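Local coordinates for p800 reaction center core protein (Heliobacterium modesticaldum, PDB 5V8K) that forms the core of a homodimeric photosynthetic reaction centre, binding the bacteriochlorophylls that harvest light and carry charge separation, and probably sharing a [4Fe-4S] cluster between its two copies, at residues 33-45 and 54-66. Residues are numbered along the deposited sequence; the frame is centred on the assembly and turned at random.
Sequences AAMVSFILVHHLS and LWAPATMFYARLY. With GBF (Bacteriochlorophyll g), chain I.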
loop_
_atom_site.group_PDB
_atom_site.type_symbol
_atom_site.label_atom_id
_atom_site.label_comp_id
_atom_site.label_asym_id
_atom_site.label_seq_id
_atom_site.Cartn_x
_atom_site.Cartn_y
_atom_site.Cartn_z
ATOM N N ALA A 33 -21.620 29.631 5.880
ATOM C CA ALA A 33 -22.568 30.218 4.944
ATOM C C ALA A 33 -22.024 30.185 3.515
ATOM O O ALA A 33 -22.781 29.970 2.562
ATOM C CB ALA A 33 -22.917 31.649 5.367
ATOM N N ALA A 34 -20.718 30.381 3.340
ATOM C CA ALA A 34 -20.170 30.464 1.987
ATOM C C ALA A 34 -20.216 29.113 1.270
ATOM O O ALA A 34 -20.465 29.049 0.054
ATOM C CB ALA A 34 -18.731 30.972 2.039
ATOM N N MET A 35 -19.953 28.025 1.999
ATOM C CA MET A 35 -20.015 26.705 1.385
ATOM C C MET A 35 -21.415 26.407 0.882
ATOM O O MET A 35 -21.575 25.841 -0.199
ATOM C CB MET A 35 -19.576 25.636 2.379
ATOM C CG MET A 35 -19.641 24.194 1.830
ATOM S SD MET A 35 -18.750 23.127 2.955
ATOM C CE MET A 35 -19.526 21.496 2.668
ATOM N N VAL A 36 -22.433 26.757 1.671
ATOM C CA VAL A 36 -23.820 26.588 1.251
ATOM C C VAL A 36 -24.088 27.356 -0.040
ATOM O O VAL A 36 -24.715 26.831 -0.964
ATOM C CB VAL A 36 -24.779 27.029 2.374
ATOM C CG1 VAL A 36 -26.200 27.021 1.911
ATOM C CG2 VAL A 36 -24.681 26.071 3.522
ATOM N N SER A 37 -23.634 28.615 -0.120
ATOM C CA SER A 37 -23.902 29.413 -1.314
ATOM C C SER A 37 -23.156 28.861 -2.519
ATOM O O SER A 37 -23.717 28.799 -3.615
ATOM C CB SER A 37 -23.534 30.887 -1.097
ATOM O OG SER A 37 -22.139 31.120 -1.240
ATOM N N PHE A 38 -21.911 28.399 -2.320
ATOM C CA PHE A 38 -21.128 27.878 -3.434
ATOM C C PHE A 38 -21.764 26.608 -4.005
ATOM O O PHE A 38 -21.940 26.473 -5.226
ATOM C CB PHE A 38 -19.695 27.603 -2.974
ATOM C CG PHE A 38 -18.863 26.877 -3.985
ATOM C CD1 PHE A 38 -18.363 27.543 -5.075
ATOM C CD2 PHE A 38 -18.595 25.538 -3.851
ATOM C CE1 PHE A 38 -17.603 26.905 -6.001
ATOM C CE2 PHE A 38 -17.823 24.874 -4.800
ATOM C CZ PHE A 38 -17.338 25.564 -5.878
ATOM N N ILE A 39 -22.144 25.676 -3.123
ATOM C CA ILE A 39 -22.494 24.329 -3.558
ATOM C C ILE A 39 -23.914 24.233 -4.106
ATOM O O ILE A 39 -24.234 23.255 -4.789
ATOM C CB ILE A 39 -22.217 23.342 -2.391
ATOM C CG1 ILE A 39 -22.106 21.940 -2.914
ATOM C CG2 ILE A 39 -23.280 23.370 -1.293
ATOM C CD1 ILE A 39 -20.892 21.723 -3.895
ATOM N N LEU A 40 -24.771 25.231 -3.875
ATOM C CA LEU A 40 -26.060 25.298 -4.574
ATOM C C LEU A 40 -25.945 25.793 -6.015
ATOM O O LEU A 40 -26.907 25.650 -6.782
ATOM C CB LEU A 40 -27.051 26.203 -3.802
ATOM C CG LEU A 40 -27.458 25.641 -2.417
ATOM C CD1 LEU A 40 -28.333 26.630 -1.666
ATOM C CD2 LEU A 40 -28.178 24.310 -2.548
ATOM N N VAL A 41 -24.794 26.325 -6.412
ATOM C CA VAL A 41 -24.630 27.007 -7.689
ATOM C C VAL A 41 -23.598 26.325 -8.577
ATOM O O VAL A 41 -23.797 26.222 -9.787
ATOM C CB VAL A 41 -24.253 28.489 -7.469
ATOM C CG1 VAL A 41 -23.886 29.166 -8.790
ATOM C CG2 VAL A 41 -25.416 29.217 -6.836
ATOM N N HIS A 42 -22.474 25.899 -8.010
ATOM C CA HIS A 42 -21.370 25.319 -8.755
ATOM C C HIS A 42 -21.216 23.839 -8.397
ATOM O O HIS A 42 -21.741 23.365 -7.394
ATOM C CB HIS A 42 -20.077 26.073 -8.449
ATOM C CG HIS A 42 -20.117 27.501 -8.838
ATOM N ND1 HIS A 42 -20.019 27.915 -10.147
ATOM C CD2 HIS A 42 -20.261 28.620 -8.097
ATOM C CE1 HIS A 42 -20.102 29.230 -10.196
ATOM N NE2 HIS A 42 -20.259 29.680 -8.968
ATOM N N HIS A 43 -20.496 23.108 -9.237
ATOM C CA HIS A 43 -20.269 21.676 -9.013
ATOM C C HIS A 43 -21.580 20.898 -8.923
ATOM O O HIS A 43 -21.750 20.050 -8.047
ATOM C CB HIS A 43 -19.452 21.436 -7.736
ATOM C CG HIS A 43 -18.065 21.967 -7.797
ATOM N ND1 HIS A 43 -17.069 21.525 -6.960
ATOM C CD2 HIS A 43 -17.504 22.919 -8.582
ATOM C CE1 HIS A 43 -15.946 22.153 -7.241
ATOM N NE2 HIS A 43 -16.190 23.021 -8.205
ATOM N N LEU A 44 -22.527 21.215 -9.800
ATOM C CA LEU A 44 -23.768 20.462 -9.899
ATOM C C LEU A 44 -23.637 19.314 -10.894
ATOM O O LEU A 44 -23.979 18.168 -10.590
ATOM C CB LEU A 44 -24.895 21.403 -10.315
ATOM C CG LEU A 44 -25.068 22.680 -9.497
ATOM C CD1 LEU A 44 -26.399 23.398 -9.829
ATOM C CD2 LEU A 44 -25.015 22.337 -8.050
ATOM N N SER A 45 -23.168 19.645 -12.094
ATOM C CA SER A 45 -22.962 18.740 -13.223
ATOM C C SER A 45 -22.365 19.572 -14.362
ATOM O O SER A 45 -22.176 20.792 -14.222
ATOM C CB SER A 45 -24.261 18.051 -13.647
ATOM O OG SER A 45 -25.230 18.986 -14.062
ATOM N N LEU A 54 -25.864 16.123 -10.144
ATOM C CA LEU A 54 -25.279 14.786 -10.180
ATOM C C LEU A 54 -24.104 14.578 -9.244
ATOM O O LEU A 54 -23.787 13.431 -8.929
ATOM C CB LEU A 54 -24.830 14.464 -11.614
ATOM C CG LEU A 54 -24.380 13.058 -11.978
ATOM C CD1 LEU A 54 -25.423 11.989 -11.660
ATOM C CD2 LEU A 54 -24.035 13.116 -13.491
ATOM N N TRP A 55 -23.460 15.636 -8.773
ATOM C CA TRP A 55 -22.150 15.500 -8.167
ATOM C C TRP A 55 -22.267 15.654 -6.668
ATOM O O TRP A 55 -23.210 16.238 -6.149
ATOM C CB TRP A 55 -21.177 16.520 -8.736
ATOM C CG TRP A 55 -20.837 16.280 -10.182
ATOM C CD1 TRP A 55 -21.006 15.153 -10.877
ATOM C CD2 TRP A 55 -20.270 17.227 -11.093
ATOM N NE1 TRP A 55 -20.590 15.318 -12.202
ATOM C CE2 TRP A 55 -20.111 16.581 -12.338
ATOM C CE3 TRP A 55 -19.891 18.561 -10.982
ATOM C CZ2 TRP A 55 -19.597 17.215 -13.440
ATOM C CZ3 TRP A 55 -19.374 19.205 -12.107
ATOM C CH2 TRP A 55 -19.248 18.537 -13.314
ATOM N N ALA A 56 -21.340 15.034 -5.979
ATOM C CA ALA A 56 -21.289 15.078 -4.540
ATOM C C ALA A 56 -20.610 16.366 -4.163
ATOM O O ALA A 56 -19.680 16.771 -4.863
ATOM C CB ALA A 56 -20.560 13.863 -3.960
ATOM N N PRO A 57 -20.772 16.722 -2.903
ATOM C CA PRO A 57 -21.715 17.278 -1.945
ATOM C C PRO A 57 -22.991 17.931 -2.501
ATOM O O PRO A 57 -23.935 17.942 -1.709
ATOM C CB PRO A 57 -20.849 18.282 -1.139
ATOM C CG PRO A 57 -19.602 18.360 -1.786
ATOM C CD PRO A 57 -19.699 17.717 -3.071
ATOM N N ALA A 58 -23.063 18.425 -3.745
ATOM C CA ALA A 58 -24.230 19.225 -4.133
ATOM C C ALA A 58 -25.529 18.442 -3.990
ATOM O O ALA A 58 -26.557 18.995 -3.584
ATOM C CB ALA A 58 -24.062 19.731 -5.570
ATOM N N THR A 59 -25.501 17.151 -4.318
ATOM C CA THR A 59 -26.695 16.315 -4.232
ATOM C C THR A 59 -27.315 16.341 -2.845
ATOM O O THR A 59 -28.548 16.321 -2.706
ATOM C CB THR A 59 -26.364 14.864 -4.601
ATOM O OG1 THR A 59 -25.182 14.448 -3.886
ATOM C CG2 THR A 59 -26.177 14.747 -6.080
ATOM N N MET A 60 -26.486 16.334 -1.801
ATOM C CA MET A 60 -27.042 16.273 -0.452
ATOM C C MET A 60 -27.741 17.578 -0.103
ATOM O O MET A 60 -28.775 17.581 0.569
ATOM C CB MET A 60 -25.952 15.947 0.593
ATOM C CG MET A 60 -25.595 14.484 0.639
ATOM S SD MET A 60 -24.430 14.137 1.943
ATOM C CE MET A 60 -22.885 14.654 1.159
ATOM N N PHE A 61 -27.184 18.689 -0.558
ATOM C CA PHE A 61 -27.751 19.999 -0.246
ATOM C C PHE A 61 -29.030 20.250 -1.045
ATOM O O PHE A 61 -29.960 20.910 -0.554
ATOM C CB PHE A 61 -26.713 21.086 -0.517
ATOM C CG PHE A 61 -25.679 21.176 0.532
ATOM C CD1 PHE A 61 -24.540 20.412 0.442
ATOM C CD2 PHE A 61 -25.854 21.976 1.631
ATOM C CE1 PHE A 61 -23.579 20.468 1.410
ATOM C CE2 PHE A 61 -24.881 22.028 2.646
ATOM C CZ PHE A 61 -23.764 21.279 2.536
ATOM N N TYR A 62 -29.103 19.714 -2.262
ATOM C CA TYR A 62 -30.350 19.807 -3.012
ATOM C C TYR A 62 -31.399 18.877 -2.427
ATOM O O TYR A 62 -32.593 19.212 -2.443
ATOM C CB TYR A 62 -30.118 19.503 -4.501
ATOM C CG TYR A 62 -29.840 20.777 -5.290
ATOM C CD1 TYR A 62 -28.556 21.294 -5.398
ATOM C CD2 TYR A 62 -30.895 21.491 -5.897
ATOM C CE1 TYR A 62 -28.318 22.474 -6.081
ATOM C CE2 TYR A 62 -30.674 22.669 -6.582
ATOM C CZ TYR A 62 -29.397 23.147 -6.685
ATOM O OH TYR A 62 -29.189 24.303 -7.358
ATOM N N ALA A 63 -30.980 17.718 -1.893
ATOM C CA ALA A 63 -31.922 16.881 -1.159
ATOM C C ALA A 63 -32.512 17.639 0.024
ATOM O O ALA A 63 -33.689 17.454 0.342
ATOM C CB ALA A 63 -31.255 15.580 -0.669
ATOM N N ARG A 64 -31.733 18.523 0.654
ATOM C CA ARG A 64 -32.293 19.362 1.708
ATOM C C ARG A 64 -33.335 20.330 1.160
ATOM O O ARG A 64 -34.397 20.519 1.774
ATOM C CB ARG A 64 -31.184 20.110 2.440
ATOM C CG ARG A 64 -30.341 19.168 3.363
ATOM C CD ARG A 64 -30.948 19.118 4.780
ATOM N NE ARG A 64 -30.400 20.205 5.558
ATOM C CZ ARG A 64 -31.066 21.065 6.320
ATOM N NH1 ARG A 64 -30.367 21.972 6.979
ATOM N NH2 ARG A 64 -32.390 21.066 6.420
ATOM N N LEU A 65 -33.062 20.961 0.005
ATOM C CA LEU A 65 -34.051 21.877 -0.567
ATOM C C LEU A 65 -35.364 21.150 -0.761
ATOM O O LEU A 65 -36.443 21.682 -0.462
ATOM C CB LEU A 65 -33.589 22.436 -1.913
ATOM C CG LEU A 65 -32.395 23.379 -1.986
ATOM C CD1 LEU A 65 -32.249 23.875 -3.401
ATOM C CD2 LEU A 65 -32.592 24.515 -1.062
ATOM N N TYR A 66 -35.273 19.936 -1.305
ATOM C CA TYR A 66 -36.425 19.077 -1.506
ATOM C C TYR A 66 -37.197 18.860 -0.213
ATOM O O TYR A 66 -38.420 19.015 -0.172
ATOM C CB TYR A 66 -35.940 17.757 -2.087
ATOM C CG TYR A 66 -37.002 16.715 -2.170
ATOM C CD1 TYR A 66 -38.016 16.814 -3.108
ATOM C CD2 TYR A 66 -36.997 15.625 -1.305
ATOM C CE1 TYR A 66 -39.010 15.843 -3.189
ATOM C CE2 TYR A 66 -37.976 14.661 -1.375
ATOM C CZ TYR A 66 -38.965 14.780 -2.318
ATOM O OH TYR A 66 -39.936 13.840 -2.388
HETATM MG MG GBF I . -14.119 23.894 -9.143
HETATM C CHA GBF I . -16.116 24.766 -11.851
HETATM C CHB GBF I . -13.261 21.099 -10.662
HETATM C CHC GBF I . -12.121 23.396 -6.413
HETATM C CHD GBF I . -14.723 27.240 -7.917
HETATM N NA GBF I . -14.570 23.115 -10.881
HETATM C C1A GBF I . -15.412 23.457 -11.860
HETATM C C2A GBF I . -15.562 22.561 -13.063
HETATM C C3A GBF I . -14.842 21.345 -12.508
HETATM C C4A GBF I . -14.165 21.894 -11.283
HETATM C CMA GBF I . -15.805 20.232 -12.090
HETATM C CAA GBF I . -14.967 22.985 -14.411
HETATM C CBA GBF I . -13.466 23.254 -14.413
HETATM C CGA GBF I . -13.209 24.612 -13.820
HETATM O O1A GBF I . -13.840 25.558 -14.260
HETATM O O2A GBF I . -12.676 24.740 -12.475
HETATM N NB GBF I . -12.790 22.456 -8.670
HETATM C C1B GBF I . -12.616 21.323 -9.348
HETATM C C2B GBF I . -11.714 20.541 -8.636
HETATM C C3B GBF I . -11.410 21.220 -7.450
HETATM C C4B GBF I . -12.164 22.389 -7.491
HETATM C CMB GBF I . -11.185 19.234 -9.113
HETATM C CAB GBF I . -10.485 20.857 -6.337
HETATM C CBB GBF I . -9.596 19.894 -6.338
HETATM N NC GBF I . -13.556 25.076 -7.569
HETATM C C1C GBF I . -12.793 24.712 -6.538
HETATM C C2C GBF I . -12.491 25.544 -5.337
HETATM C C3C GBF I . -13.282 26.618 -5.944
HETATM C C4C GBF I . -13.872 26.325 -7.169
HETATM C CMC GBF I . -13.152 24.935 -4.107
HETATM C CAC GBF I . -13.473 27.946 -5.295
HETATM C CBC GBF I . -12.850 28.303 -3.961
HETATM N ND GBF I . -15.025 25.607 -9.659
HETATM C C1D GBF I . -15.329 26.790 -9.164
HETATM C C2D GBF I . -16.376 27.771 -9.860
HETATM C C3D GBF I . -16.565 26.811 -10.865
HETATM C C4D GBF I . -15.825 25.610 -10.783
HETATM C CMD GBF I . -16.870 29.136 -9.509
HETATM C CAD GBF I . -17.548 26.593 -11.957
HETATM O OBD GBF I . -18.177 27.434 -12.676
HETATM C CBD GBF I . -17.186 25.337 -12.681
HETATM C CGD GBF I . -18.334 24.383 -12.765
HETATM O O1D GBF I . -19.072 24.197 -11.831
HETATM O O2D GBF I . -18.632 23.668 -13.961
HETATM C CED GBF I . -19.700 22.722 -13.894
HETATM C C1 GBF I . -12.367 26.047 -11.965
HETATM C C2 GBF I . -10.875 26.246 -12.073
HETATM C C3 GBF I . -9.981 26.022 -11.091
HETATM C C4 GBF I . -8.534 26.265 -11.426
HETATM C C5 GBF I . -10.349 25.531 -9.702
HETATM C C6 GBF I . -9.873 26.464 -8.606
HETATM C C7 GBF I . -9.452 25.654 -7.397
HETATM C C8 GBF I . -9.172 26.287 -6.248
HETATM C C9 GBF I . -9.325 27.786 -6.233
HETATM C C10 GBF I . -8.757 25.489 -5.015
HETATM C C11 GBF I . -7.617 26.171 -4.271
HETATM C C12 GBF I . -7.814 26.150 -2.755
HETATM C C13 GBF I . -7.632 27.254 -1.981
HETATM C C14 GBF I . -7.229 28.575 -2.580
HETATM C C15 GBF I . -7.811 27.214 -0.470
HETATM O O HOH W 1 -20.943 18.942 -5.871
#
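Ile39 sets its CG2 methyl over one face of the Phe61 ring, a CH-pi contact 3.8 Å from the centroid and 19° off the ring normal. With CG1 anti to the backbone N (chi1 -161°), the longer branch of Ile39 lies instead against the backbone of Ala58, so one beta-branched residue fills two places. A small residue suits position Ala58, because its CB is close-packed between Ile39 O, His43 O (3.4 Å) and Leu44 CD2. Beside it, Leu40 CD2 rests over a face of Tyr62, whose hydroxyl OH satisfies the buried carbonyl of Leu40, donating to Leu40 O (2.7 Å) in the carbonyl plane, and accepts from the backbone N of Leu75. Packing is looser toward the start of segment 33-45: Met35 CE lies 4.2 Å from Phe61 CZ and Val36 CG2 4.1 Å from Phe61 CE2, both oblique to the ring. No touching residue faces solvent; a single water lies beside the core, donating to His43 O and, weakly, to Ala56 O while accepting from Ala58 N. In the loops, Leu44 O takes a good bond from Leu54 N (2.8 Å) and a weak one from Trp55 N. The broad Trp55 indole presents one face to Ser45, whose CA sits 3.5 Å from the centre of its six-membered ring, while CZ3 meets methyl CMA of bacteriochlorophyll g; an alanine here would probably leave a gap beside both. His43 NE2 binds the magnesium of this pigment (2.4 Å), while the backbone N of His43 donates to its O1D in a nearly straight bond. Segments 33-39 and 58-66 run at 92° to each other, and the turn after the first, with Trp55, makes a bacteriochlorophyll site with His43 as axial ligand, as histidines do in PsaA/PsaB-type photosystem cores.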